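Local coordinates for extracellular solute-binding protein, family 1 (Bifidobacterium longum subsp. infantis, PDB 6FTH), which probably captures human milk oligosaccharides outside the cell and hands them to an ABC transporter for uptake, at residues P213-N218 / T224-G229; T233-K238 / V242-T247; N461-N466 / K508-W513; S471-Q476 / C495-S500. One frame throughout, in Å; residues are numbered along the deposited sequence.

Contact 1: residues P213-N218 / T224-G229; sequences PMLLLN and TGFNKG
With CG anti to its carbonyl carbon (chi1 -70°), Asn218 presents both ends of its carboxamide to Thr224, whose chi1 of 65° sets OG1 between its backbone N and carbonyl carbon and leaves CG2 to pack on Leu217 CB. Two bonds result: Thr224 N gives a nearly straight one to Asn218 OD1 (3.1 Å, 168° at the hydrogen), and Asn218 ND2 reaches Thr224 OG1 at 2.9 Å, close to its amide plane. The second N-H of ND2 goes back to Leu215 O (3.0 Å), which also accepts from Asn218 N, and this fixes the amide's rotation. Thr224 OG1 has a further partner in Asp330. Were Asn218 shortened to an alanine, Thr224 N would probably lose its acceptor, and the side-chain bridge between Leu215 O and Thr224 would go with it. In this fully buried site a leucine methyl and a flat ring hide apolar surface together: Leu215 CD2 lies 3.7 Å from Phe226 CD2, Met214 C stands at the ring's edge, and Thr224 CB covers one face. This is a buried loop-to-loop junction, in which an asparagine side chain pins a 3-10 turn that includes Leu215 by bonding to backbone on both segments.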
loop_
_atom_site.group_PDB
_atom_site.type_symbol
_atom_site.label_atom_id
_atom_site.label_comp_id
_atom_site.label_asym_id
_atom_site.label_seq_id
_atom_site.Cartn_x
_atom_site.Cartn_y
_atom_site.Cartn_z
ATOM N N PRO A 213 -9.769 -4.827 9.089
ATOM C CA PRO A 213 -11.196 -4.688 9.420
ATOM C C PRO A 213 -11.583 -3.237 9.656
ATOM O O PRO A 213 -12.757 -2.881 9.501
ATOM C CB PRO A 213 -11.371 -5.522 10.706
ATOM C CG PRO A 213 -9.958 -5.726 11.257
ATOM C CD PRO A 213 -9.055 -5.706 10.030
ATOM N N MET A 214 -10.617 -2.392 10.024
ATOM C CA MET A 214 -10.971 -0.993 10.288
ATOM C C MET A 214 -11.230 -0.207 9.025
ATOM O O MET A 214 -11.496 0.995 9.089
ATOM C CB MET A 214 -9.919 -0.314 11.163
ATOM C CG MET A 214 -9.812 -0.928 12.537
ATOM S SD MET A 214 -11.437 -1.085 13.274
ATOM C CE MET A 214 -11.129 -2.099 14.727
ATOM N N LEU A 215 -11.191 -0.845 7.872
ATOM C CA LEU A 215 -11.744 -0.205 6.688
ATOM C C LEU A 215 -13.215 0.164 6.872
ATOM O O LEU A 215 -13.718 1.012 6.128
ATOM C CB LEU A 215 -11.546 -1.105 5.481
ATOM C CG LEU A 215 -10.124 -1.194 4.950
ATOM C CD1 LEU A 215 -10.010 -2.379 4.019
ATOM C CD2 LEU A 215 -9.718 0.102 4.226
ATOM N N LEU A 216 -13.920 -0.434 7.840
ATOM C CA LEU A 216 -15.289 -0.005 8.144
ATOM C C LEU A 216 -15.357 1.409 8.720
ATOM O O LEU A 216 -16.454 1.972 8.806
ATOM C CB LEU A 216 -16.013 -1.003 9.065
ATOM C CG LEU A 216 -16.463 -2.300 8.390
ATOM C CD1 LEU A 216 -17.369 -3.053 9.354
ATOM C CD2 LEU A 216 -17.189 -2.073 7.086
ATOM N N LEU A 217 -14.221 2.010 9.090
ATOM C CA LEU A 217 -14.263 3.426 9.459
ATOM C C LEU A 217 -14.802 4.277 8.322
ATOM O O LEU A 217 -15.444 5.307 8.561
ATOM C CB LEU A 217 -12.871 3.931 9.840
ATOM C CG LEU A 217 -12.377 3.520 11.225
ATOM C CD1 LEU A 217 -10.867 3.668 11.365
ATOM C CD2 LEU A 217 -13.102 4.353 12.289
ATOM N N ASN A 218 -14.596 3.850 7.073
ATOM C CA ASN A 218 -15.121 4.616 5.944
ATOM C C ASN A 218 -16.650 4.686 5.973
ATOM O O ASN A 218 -17.240 5.681 5.509
ATOM C CB ASN A 218 -14.621 3.987 4.640
ATOM C CG ASN A 218 -13.124 4.188 4.441
ATOM O OD1 ASN A 218 -12.635 5.315 4.210
ATOM N ND2 ASN A 218 -12.370 3.097 4.534
ATOM N N THR A 224 -10.081 6.531 5.404
ATOM C CA THR A 224 -8.847 5.820 5.731
ATOM C C THR A 224 -7.827 5.934 4.596
ATOM O O THR A 224 -8.143 6.305 3.456
ATOM C CB THR A 224 -9.096 4.336 6.052
ATOM O OG1 THR A 224 -9.590 3.660 4.887
ATOM C CG2 THR A 224 -10.122 4.148 7.164
ATOM N N GLY A 225 -6.574 5.641 4.936
ATOM C CA GLY A 225 -5.496 5.653 3.956
ATOM C C GLY A 225 -4.490 4.567 4.263
ATOM O O GLY A 225 -3.323 4.826 4.578
ATOM N N PHE A 226 -4.945 3.334 4.150
ATOM C CA PHE A 226 -4.196 2.216 4.701
ATOM C C PHE A 226 -3.091 1.669 3.789
ATOM O O PHE A 226 -2.398 0.728 4.198
ATOM C CB PHE A 226 -5.139 1.101 5.185
ATOM C CG PHE A 226 -5.965 1.454 6.418
ATOM C CD1 PHE A 226 -5.628 2.488 7.277
ATOM C CD2 PHE A 226 -7.103 0.718 6.716
ATOM C CE1 PHE A 226 -6.405 2.767 8.398
ATOM C CE2 PHE A 226 -7.885 1.007 7.807
ATOM C CZ PHE A 226 -7.524 2.033 8.668
ATOM N N ASN A 227 -2.872 2.215 2.589
ATOM C CA ASN A 227 -1.703 1.777 1.821
ATOM C C ASN A 227 -0.414 2.213 2.515
ATOM O O ASN A 227 0.581 1.476 2.509
ATOM C CB ASN A 227 -1.700 2.336 0.401
ATOM C CG ASN A 227 -2.648 1.625 -0.574
ATOM O OD1 ASN A 227 -3.633 0.991 -0.197
ATOM N ND2 ASN A 227 -2.351 1.789 -1.867
ATOM N N LYS A 228 -0.398 3.414 3.095
ATOM C CA LYS A 228 0.819 4.054 3.602
ATOM C C LYS A 228 0.463 5.400 4.225
ATOM O O LYS A 228 -0.571 5.999 3.915
ATOM C CB LYS A 228 1.865 4.264 2.500
ATOM C CG LYS A 228 1.373 5.015 1.263
ATOM C CD LYS A 228 2.471 5.117 0.192
ATOM C CE LYS A 228 2.036 5.906 -1.046
ATOM N NZ LYS A 228 1.059 5.182 -1.913
ATOM N N GLY A 229 1.336 5.865 5.106
ATOM C CA GLY A 229 1.248 7.213 5.643
ATOM C C GLY A 229 0.763 7.278 7.078
ATOM O O GLY A 229 0.962 6.355 7.874
#

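Contact 2: residues T233-K238 / V242-T247; sequences TGFYAK and VKSFLT
Tyr236 and Lys243 form an antiparallel hydrogen-bonded pair, Tyr236 N to Lys243 O and Lys243 N to Tyr236 O, both 2.9 Å. Phe235 with Ser244 and Ala237 with Val242 are the flanking non-hydrogen-bonded pairs. At the open end of the hairpin, Gly234 O takes two donors from opposite faces of its carbonyl plane, Phe245 N (2.9 Å) and Ser244 OG (2.9 Å). With OG anti to the backbone N (chi1 178°), Ser244 reaches that oxygen and also accepts from Leu246 N, making an ST turn; a short hydroxyl serves both roles.

Among the aromatic contacts, Gly234 CA lies over one face of Phe245, 3.9 Å from the ring centroid, a CH-pi contact. Glycine is needed there, since a CB would collide with Leu246 CG and, at Gly234's backbone angles, would also press against the carbonyl O of Thr233. Tyr236 sets CD1 3.8 Å from Phe245 CB, while its OH lies 3.6 Å from Lys243 CD and pairs with a water at 2.7 Å.

This hairpin of strands 235-238 and 241-244 is covered on the Phe235 and Ser244 face by helix 503-518, and beyond the strand Leu246 packs against helices 457-484 and 487-500.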
loop_
_atom_site.group_PDB
_atom_site.type_symbol
_atom_site.label_atom_id
_atom_site.label_comp_id
_atom_site.label_asym_id
_atom_site.label_seq_id
_atom_site.Cartn_x
_atom_site.Cartn_y
_atom_site.Cartn_z
ATOM N N THR A 233 -1.391 4.623 11.409
ATOM C CA THR A 233 -1.063 4.841 12.810
ATOM C C THR A 233 -2.174 5.524 13.591
ATOM O O THR A 233 -1.986 5.827 14.774
ATOM C CB THR A 233 0.264 5.604 12.961
ATOM O OG1 THR A 233 0.170 6.930 12.432
ATOM C CG2 THR A 233 1.386 4.861 12.234
ATOM N N GLY A 234 -3.339 5.737 12.987
ATOM C CA GLY A 234 -4.508 6.174 13.705
ATOM C C GLY A 234 -4.950 7.608 13.475
ATOM O O GLY A 234 -5.735 8.116 14.276
ATOM N N PHE A 235 -4.498 8.255 12.409
ATOM C CA PHE A 235 -4.819 9.662 12.155
ATOM C C PHE A 235 -5.644 9.849 10.891
ATOM O O PHE A 235 -5.596 9.034 9.963
ATOM C CB PHE A 235 -3.545 10.508 12.099
ATOM C CG PHE A 235 -2.738 10.381 13.351
ATOM C CD1 PHE A 235 -3.059 11.123 14.470
ATOM C CD2 PHE A 235 -1.761 9.395 13.460
ATOM C CE1 PHE A 235 -2.375 10.942 15.663
ATOM C CE2 PHE A 235 -1.074 9.211 14.644
ATOM C CZ PHE A 235 -1.374 9.983 15.745
ATOM N N TYR A 236 -6.416 10.937 10.881
ATOM C CA TYR A 236 -7.212 11.312 9.731
ATOM C C TYR A 236 -7.339 12.821 9.704
ATOM O O TYR A 236 -6.900 13.515 10.620
ATOM C CB TYR A 236 -8.600 10.685 9.747
ATOM C CG TYR A 236 -9.574 11.196 10.776
ATOM C CD1 TYR A 236 -9.496 10.767 12.099
ATOM C CD2 TYR A 236 -10.605 12.051 10.412
ATOM C CE1 TYR A 236 -10.395 11.207 13.035
ATOM C CE2 TYR A 236 -11.498 12.509 11.342
ATOM C CZ TYR A 236 -11.403 12.071 12.655
ATOM O OH TYR A 236 -12.295 12.482 13.623
ATOM N N ALA A 237 -7.931 13.323 8.632
ATOM C CA ALA A 237 -8.215 14.747 8.514
ATOM C C ALA A 237 -9.636 14.938 8.014
ATOM O O ALA A 237 -10.162 14.123 7.253
ATOM C CB ALA A 237 -7.254 15.460 7.563
ATOM N N LYS A 238 -10.254 16.030 8.448
ATOM C CA LYS A 238 -11.540 16.436 7.904
ATOM C C LYS A 238 -11.595 17.953 7.961
ATOM O O LYS A 238 -11.267 18.537 8.993
ATOM C CB LYS A 238 -12.684 15.842 8.737
ATOM C CG LYS A 238 -13.818 15.276 7.939
ATOM C CD LYS A 238 -14.986 14.882 8.835
ATOM C CE LYS A 238 -15.022 13.388 9.094
ATOM N NZ LYS A 238 -16.340 13.023 9.691
ATOM N N VAL A 242 -6.685 17.865 11.552
ATOM C CA VAL A 242 -6.178 16.524 11.820
ATOM C C VAL A 242 -6.675 16.056 13.176
ATOM O O VAL A 242 -6.644 16.813 14.164
ATOM C CB VAL A 242 -4.645 16.524 11.761
ATOM C CG1 VAL A 242 -4.119 15.189 12.273
ATOM C CG2 VAL A 242 -4.165 16.780 10.324
ATOM N N LYS A 243 -7.115 14.800 13.235
ATOM C CA LYS A 243 -7.561 14.162 14.458
ATOM C C LYS A 243 -7.041 12.730 14.492
ATOM O O LYS A 243 -6.560 12.195 13.493
ATOM C CB LYS A 243 -9.084 14.218 14.584
ATOM C CG LYS A 243 -9.609 15.656 14.559
ATOM C CD LYS A 243 -11.095 15.703 14.548
ATOM C CE LYS A 243 -11.574 17.145 14.655
ATOM N NZ LYS A 243 -13.066 17.190 14.753
ATOM N N SER A 244 -7.137 12.112 15.664
ATOM C CA SER A 244 -6.942 10.672 15.765
ATOM C C SER A 244 -8.282 9.968 15.838
ATOM O O SER A 244 -9.154 10.349 16.615
ATOM C CB SER A 244 -6.123 10.288 16.995
ATOM O OG SER A 244 -5.997 8.860 17.092
ATOM N N PHE A 245 -8.441 8.915 15.039
ATOM C CA PHE A 245 -9.657 8.141 15.171
ATOM C C PHE A 245 -9.602 7.152 16.326
ATOM O O PHE A 245 -10.633 6.566 16.652
ATOM C CB PHE A 245 -10.070 7.457 13.858
ATOM C CG PHE A 245 -9.053 6.492 13.270
ATOM C CD1 PHE A 245 -8.823 5.239 13.829
ATOM C CD2 PHE A 245 -8.420 6.809 12.083
ATOM C CE1 PHE A 245 -7.928 4.359 13.249
ATOM C CE2 PHE A 245 -7.505 5.935 11.491
ATOM C CZ PHE A 245 -7.281 4.692 12.066
ATOM N N LEU A 246 -8.449 6.998 16.975
ATOM C CA LEU A 246 -8.299 5.979 18.007
ATOM C C LEU A 246 -9.194 6.241 19.200
ATOM O O LEU A 246 -9.509 5.303 19.934
ATOM C CB LEU A 246 -6.845 5.921 18.471
ATOM C CG LEU A 246 -5.829 5.494 17.421
ATOM C CD1 LEU A 246 -4.415 5.570 18.001
ATOM C CD2 LEU A 246 -6.103 4.087 16.905
ATOM N N THR A 247 -9.607 7.492 19.418
ATOM C CA THR A 247 -10.482 7.872 20.522
ATOM C C THR A 247 -11.819 8.415 20.032
ATOM O O THR A 247 -12.537 9.088 20.783
ATOM C CB THR A 247 -9.788 8.899 21.433
ATOM O OG1 THR A 247 -9.439 10.049 20.658
ATOM C CG2 THR A 247 -8.544 8.316 22.047
HETATM O O HOH W 1 -12.014 12.043 16.259
#

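Contact 3: residues N461-N466 / K508-W513; sequences NTLTNN and KIWQKW
Leu463 sets CD1 3.5 Å above the plane of the Trp510 indole, offset toward its rim on the side of NE1 and CE2, with Trp510 NE1 its nearest atom at 3.7 Å. Both methyls of Leu463 touch both the indole and Ile509 CG2, which CD2 approaches to 3.8 Å, so the fork of one leucine spans two neighbouring residues of the opposite helix. Leu463 and Ile509 lie alongside one another, running in opposite senses. Ile509 holds CG1 anti to its carbonyl carbon (chi1 -72°), and from there its extended arm carries CD1 to Thr462 CG2, 3.7 Å away. The threonine suits this border position, offering a methyl to the isoleucine while its OG1 makes a weak bond back to Thr458 O of its own helix.

The two segments belong to helices 457-484 and 503-518, which run nearly antiparallel here (148° between directions), with local axes 11.1 Å apart at closest approach. That rather wide spacing is filled by the large side chains. Trp510 also meets the ring of Phe235 of the beta hairpin. Lys512 makes a salt bridge to Asp459, and Asn466 bonds to Asn506 and Glu505, all just outside the opposite segment. Between the two segments themselves the chemistry is purely apolar: methyl groups of branched side chains pack on one another and on an indole, while the directional bonds run from the segments to neighbouring turns of the helices.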
loop_
_atom_site.group_PDB
_atom_site.type_symbol
_atom_site.label_atom_id
_atom_site.label_comp_id
_atom_site.label_asym_id
_atom_site.label_seq_id
_atom_site.Cartn_x
_atom_site.Cartn_y
_atom_site.Cartn_z
ATOM N N ASN A 461 10.763 10.955 15.329
ATOM C CA ASN A 461 11.152 10.140 16.467
ATOM C C ASN A 461 10.141 10.257 17.607
ATOM O O ASN A 461 9.810 9.263 18.260
ATOM C CB ASN A 461 12.575 10.502 16.911
ATOM C CG ASN A 461 13.627 10.073 15.881
ATOM O OD1 ASN A 461 13.428 9.132 15.125
ATOM N ND2 ASN A 461 14.746 10.779 15.860
ATOM N N THR A 462 9.610 11.454 17.853
ATOM C CA THR A 462 8.560 11.571 18.859
ATOM C C THR A 462 7.353 10.725 18.490
ATOM O O THR A 462 6.820 9.985 19.323
ATOM C CB THR A 462 8.137 13.028 19.016
ATOM O OG1 THR A 462 9.257 13.786 19.509
ATOM C CG2 THR A 462 6.970 13.141 19.986
ATOM N N LEU A 463 6.896 10.849 17.244
ATOM C CA LEU A 463 5.743 10.073 16.789
ATOM C C LEU A 463 5.969 8.588 16.982
ATOM O O LEU A 463 5.128 7.895 17.558
ATOM C CB LEU A 463 5.453 10.365 15.322
ATOM C CG LEU A 463 4.900 11.758 15.012
ATOM C CD1 LEU A 463 4.851 11.921 13.522
ATOM C CD2 LEU A 463 3.507 11.965 15.608
ATOM N N THR A 464 7.101 8.080 16.499
ATOM C CA THR A 464 7.353 6.644 16.551
ATOM C C THR A 464 7.480 6.159 17.990
ATOM O O THR A 464 6.953 5.094 18.347
ATOM C CB THR A 464 8.612 6.317 15.744
ATOM O OG1 THR A 464 9.735 6.968 16.322
ATOM C CG2 THR A 464 8.482 6.755 14.334
ATOM N N ASN A 465 8.156 6.931 18.844
ATOM C CA ASN A 465 8.290 6.538 20.241
ATOM C C ASN A 465 6.925 6.464 20.913
ATOM O O ASN A 465 6.598 5.477 21.581
ATOM C CB ASN A 465 9.209 7.505 20.993
ATOM C CG ASN A 465 9.936 6.837 22.182
ATOM O OD1 ASN A 465 11.049 6.311 22.037
ATOM N ND2 ASN A 465 9.306 6.854 23.353
ATOM N N ASN A 466 6.100 7.511 20.746
ATOM C CA ASN A 466 4.779 7.487 21.341
ATOM C C ASN A 466 3.923 6.384 20.719
ATOM O O ASN A 466 3.206 5.665 21.435
ATOM C CB ASN A 466 4.087 8.840 21.141
ATOM C CG ASN A 466 4.681 9.960 21.988
ATOM O OD1 ASN A 466 5.468 9.741 22.917
ATOM N ND2 ASN A 466 4.278 11.186 21.672
ATOM N N LYS A 508 -1.126 16.905 17.380
ATOM C CA LYS A 508 -0.639 18.247 17.106
ATOM C C LYS A 508 0.549 18.235 16.143
ATOM O O LYS A 508 0.666 19.122 15.285
ATOM C CB LYS A 508 -0.306 18.922 18.437
ATOM C CG LYS A 508 0.134 20.372 18.337
ATOM C CD LYS A 508 -0.120 21.193 19.651
ATOM C CE LYS A 508 0.490 20.520 20.823
ATOM N NZ LYS A 508 0.436 21.413 21.995
ATOM N N ILE A 509 1.454 17.241 16.269
ATOM C CA ILE A 509 2.568 17.103 15.335
ATOM C C ILE A 509 2.064 16.879 13.915
ATOM O O ILE A 509 2.513 17.542 12.971
ATOM C CB ILE A 509 3.507 15.969 15.790
ATOM C CG1 ILE A 509 4.286 16.430 17.026
ATOM C CG2 ILE A 509 4.439 15.554 14.663
ATOM C CD1 ILE A 509 5.098 15.306 17.710
ATOM N N TRP A 510 1.081 15.980 13.748
ATOM C CA TRP A 510 0.558 15.731 12.412
ATOM C C TRP A 510 -0.168 16.958 11.880
ATOM O O TRP A 510 -0.059 17.275 10.692
ATOM C CB TRP A 510 -0.348 14.497 12.388
ATOM C CG TRP A 510 0.429 13.234 12.225
ATOM C CD1 TRP A 510 0.569 12.234 13.138
ATOM C CD2 TRP A 510 1.166 12.830 11.055
ATOM N NE1 TRP A 510 1.359 11.230 12.605
ATOM C CE2 TRP A 510 1.744 11.585 11.343
ATOM C CE3 TRP A 510 1.408 13.413 9.811
ATOM C CZ2 TRP A 510 2.533 10.889 10.423
ATOM C CZ3 TRP A 510 2.206 12.725 8.893
ATOM C CH2 TRP A 510 2.757 11.478 9.211
ATOM N N GLN A 511 -0.912 17.669 12.734
ATOM C CA GLN A 511 -1.553 18.894 12.264
ATOM C C GLN A 511 -0.520 19.888 11.757
ATOM O O GLN A 511 -0.724 20.548 10.731
ATOM C CB GLN A 511 -2.383 19.540 13.365
ATOM C CG GLN A 511 -3.076 20.828 12.930
ATOM C CD GLN A 511 -4.346 20.579 12.125
ATOM O OE1 GLN A 511 -5.336 20.065 12.657
ATOM N NE2 GLN A 511 -4.335 20.982 10.858
ATOM N N LYS A 512 0.576 20.046 12.491
ATOM C CA LYS A 512 1.605 21.006 12.101
ATOM C C LYS A 512 2.174 20.681 10.731
ATOM O O LYS A 512 2.275 21.555 9.868
ATOM C CB LYS A 512 2.720 21.012 13.146
ATOM C CG LYS A 512 3.856 21.968 12.800
ATOM C CD LYS A 512 4.911 22.006 13.862
ATOM C CE LYS A 512 5.700 20.738 13.876
ATOM N NZ LYS A 512 6.845 20.760 14.854
ATOM N N TRP A 513 2.584 19.436 10.517
ATOM C CA TRP A 513 3.198 19.099 9.231
ATOM C C TRP A 513 2.166 19.089 8.114
ATOM O O TRP A 513 2.453 19.508 6.986
ATOM C CB TRP A 513 3.927 17.770 9.329
ATOM C CG TRP A 513 5.156 17.917 10.162
ATOM C CD1 TRP A 513 5.333 17.493 11.446
ATOM C CD2 TRP A 513 6.335 18.648 9.813
ATOM N NE1 TRP A 513 6.571 17.897 11.916
ATOM C CE2 TRP A 513 7.193 18.619 10.934
ATOM C CE3 TRP A 513 6.747 19.332 8.663
ATOM C CZ2 TRP A 513 8.460 19.211 10.920
ATOM C CZ3 TRP A 513 8.005 19.929 8.654
ATOM C CH2 TRP A 513 8.843 19.864 9.781
#

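Contact 4: residues S471-Q476 / C495-S500; sequences SNVVMQ and CKQLDS
Val473, Leu498 and Gln497 carry most of this contact, an antiparallel helix pairing between 457-484 and 487-500 whose local axes approach to 10.4 Å with 160° between their directions. Val473 points toward the other helix, and both its methyls meet the amide of Gln497, CG1 at OE1 (3.7 Å) and CG2 at NE2 (3.6 Å). CG1, anti to the backbone N (chi1 175°), also meets Leu498 CD2 at 3.7 Å. A beta-branched valine suits the place, being compact enough to sit between the helices yet touching two residues at once. Leu498, the buried member, fills the inner side, where CD1 also reaches Val474 CG2 at 3.8 Å; Leu498 and Val474 lie roughly perpendicular. A leucine can serve both valines because its methyls diverge. Gln497 lies at the exposed margin: with CG anti to the backbone N, its extended chain carries the amide group itself across to lie against the valine methyls. Cutting Val473 back to an alanine is likely to open a gap beside Leu498 CD2 and leave the Gln497 amide without its apolar neighbour. Leu246, from the loop after the hairpin, packs on both Val474 and Leu498, extending the apolar patch inward. At the end of the second segment Ser500 OG donates to Gln497 O at 2.6 Å.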
loop_
_atom_site.group_PDB
_atom_site.type_symbol
_atom_site.label_atom_id
_atom_site.label_comp_id
_atom_site.label_asym_id
_atom_site.label_seq_id
_atom_site.Cartn_x
_atom_site.Cartn_y
_atom_site.Cartn_z
ATOM N N SER A 471 0.358 1.806 20.391
ATOM C CA SER A 471 -0.114 0.691 19.582
ATOM C C SER A 471 -0.345 -0.554 20.424
ATOM O O SER A 471 -1.284 -1.317 20.150
ATOM C CB SER A 471 0.847 0.424 18.432
ATOM O OG SER A 471 2.135 0.107 18.879
ATOM N N ASN A 472 0.479 -0.774 21.454
ATOM C CA ASN A 472 0.280 -1.939 22.312
ATOM C C ASN A 472 -1.090 -1.897 22.975
ATOM O O ASN A 472 -1.801 -2.908 23.025
ATOM C CB ASN A 472 1.354 -2.011 23.398
ATOM C CG ASN A 472 2.753 -2.243 22.858
ATOM O OD1 ASN A 472 2.951 -2.904 21.841
ATOM N ND2 ASN A 472 3.746 -1.714 23.576
ATOM N N VAL A 473 -1.483 -0.731 23.492
ATOM C CA VAL A 473 -2.785 -0.599 24.128
ATOM C C VAL A 473 -3.893 -0.768 23.103
ATOM O O VAL A 473 -4.856 -1.504 23.328
ATOM C CB VAL A 473 -2.894 0.755 24.859
ATOM C CG1 VAL A 473 -4.292 0.985 25.434
ATOM C CG2 VAL A 473 -1.802 0.863 25.949
ATOM N N VAL A 474 -3.786 -0.064 21.973
ATOM C CA VAL A 474 -4.850 -0.090 20.974
ATOM C C VAL A 474 -5.092 -1.514 20.495
ATOM O O VAL A 474 -6.242 -1.965 20.404
ATOM C CB VAL A 474 -4.512 0.848 19.797
ATOM C CG1 VAL A 474 -5.530 0.668 18.643
ATOM C CG2 VAL A 474 -4.531 2.307 20.233
ATOM N N MET A 475 -4.015 -2.227 20.161
ATOM C CA MET A 475 -4.155 -3.558 19.577
ATOM C C MET A 475 -4.785 -4.511 20.583
ATOM O O MET A 475 -5.697 -5.274 20.242
ATOM C CB MET A 475 -2.779 -4.050 19.113
ATOM C CG MET A 475 -2.700 -5.505 18.667
ATOM S SD MET A 475 -1.065 -6.000 18.014
ATOM C CE MET A 475 0.013 -4.844 18.867
ATOM N N GLN A 476 -4.331 -4.458 21.839
ATOM C CA GLN A 476 -4.866 -5.350 22.859
ATOM C C GLN A 476 -6.329 -5.048 23.146
ATOM O O GLN A 476 -7.171 -5.954 23.150
ATOM C CB GLN A 476 -4.017 -5.242 24.130
ATOM C CG GLN A 476 -4.394 -6.229 25.223
ATOM C CD GLN A 476 -5.509 -5.730 26.129
ATOM O OE1 GLN A 476 -6.560 -6.372 26.263
ATOM N NE2 GLN A 476 -5.281 -4.585 26.773
ATOM N N CYS A 495 -9.181 5.997 26.628
ATOM C CA CYS A 495 -8.902 7.292 26.013
ATOM C C CYS A 495 -7.912 8.079 26.862
ATOM O O CYS A 495 -6.952 8.654 26.345
ATOM C CB CYS A 495 -10.201 8.076 25.823
ATOM S SG CYS A 495 -11.275 7.424 24.508
ATOM N N LYS A 496 -8.102 8.066 28.175
ATOM C CA LYS A 496 -7.152 8.755 29.038
ATOM C C LYS A 496 -5.782 8.099 28.975
ATOM O O LYS A 496 -4.753 8.778 29.016
ATOM C CB LYS A 496 -7.687 8.759 30.465
ATOM C CG LYS A 496 -8.933 9.582 30.642
ATOM C CD LYS A 496 -9.505 9.332 32.033
ATOM C CE LYS A 496 -10.298 10.508 32.546
ATOM N NZ LYS A 496 -11.557 10.693 31.804
ATOM N N GLN A 497 -5.745 6.773 28.868
ATOM C CA GLN A 497 -4.466 6.087 28.774
ATOM C C GLN A 497 -3.704 6.502 27.518
ATOM O O GLN A 497 -2.492 6.740 27.570
ATOM C CB GLN A 497 -4.652 4.558 28.838
ATOM C CG GLN A 497 -3.350 3.780 28.894
ATOM C CD GLN A 497 -3.549 2.290 29.110
ATOM O OE1 GLN A 497 -4.658 1.776 29.010
ATOM N NE2 GLN A 497 -2.473 1.599 29.422
ATOM N N LEU A 498 -4.387 6.585 26.365
ATOM C CA LEU A 498 -3.688 6.979 25.141
ATOM C C LEU A 498 -3.159 8.402 25.248
ATOM O O LEU A 498 -2.044 8.695 24.801
ATOM C CB LEU A 498 -4.606 6.844 23.918
ATOM C CG LEU A 498 -5.120 5.416 23.635
ATOM C CD1 LEU A 498 -5.704 5.359 22.205
ATOM C CD2 LEU A 498 -4.028 4.350 23.803
ATOM N N ASP A 499 -3.934 9.281 25.871
ATOM C CA ASP A 499 -3.472 10.652 26.114
ATOM C C ASP A 499 -2.218 10.654 26.979
ATOM O O ASP A 499 -1.260 11.379 26.692
ATOM C CB ASP A 499 -4.578 11.463 26.783
ATOM C CG ASP A 499 -5.687 11.877 25.813
ATOM O OD1 ASP A 499 -5.581 11.562 24.614
ATOM O OD2 ASP A 499 -6.662 12.514 26.263
ATOM N N SER A 500 -2.182 9.805 28.013
ATOM C CA SER A 500 -1.004 9.715 28.869
ATOM C C SER A 500 0.223 9.219 28.120
ATOM O O SER A 500 1.347 9.469 28.560
ATOM C CB SER A 500 -1.287 8.778 30.046
ATOM O OG SER A 500 -1.168 7.412 29.684
#

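In the fold
From the N terminus, contact 1 closes a short loop of five residues between strand 197-199 and the hairpin, and contact 2 follows in series, closing the hairpin itself. They touch where Leu217 and Phe226 meet Phe245. The remaining two contacts belong to the C-terminal helices: contact 3 joins the first part of helix 457-484 to helix 503-518, and contact 4, lying within the chain between those segments, joins a later part of helix 457-484 to helix 487-500. The hairpin and the loop after it meet contacts 1, 3 and 4: Phe235 and Val242 pack on Trp510 of contact 3, while Leu246 and Thr247 reach contact 4. Contacts 3 and 4 do not touch directly.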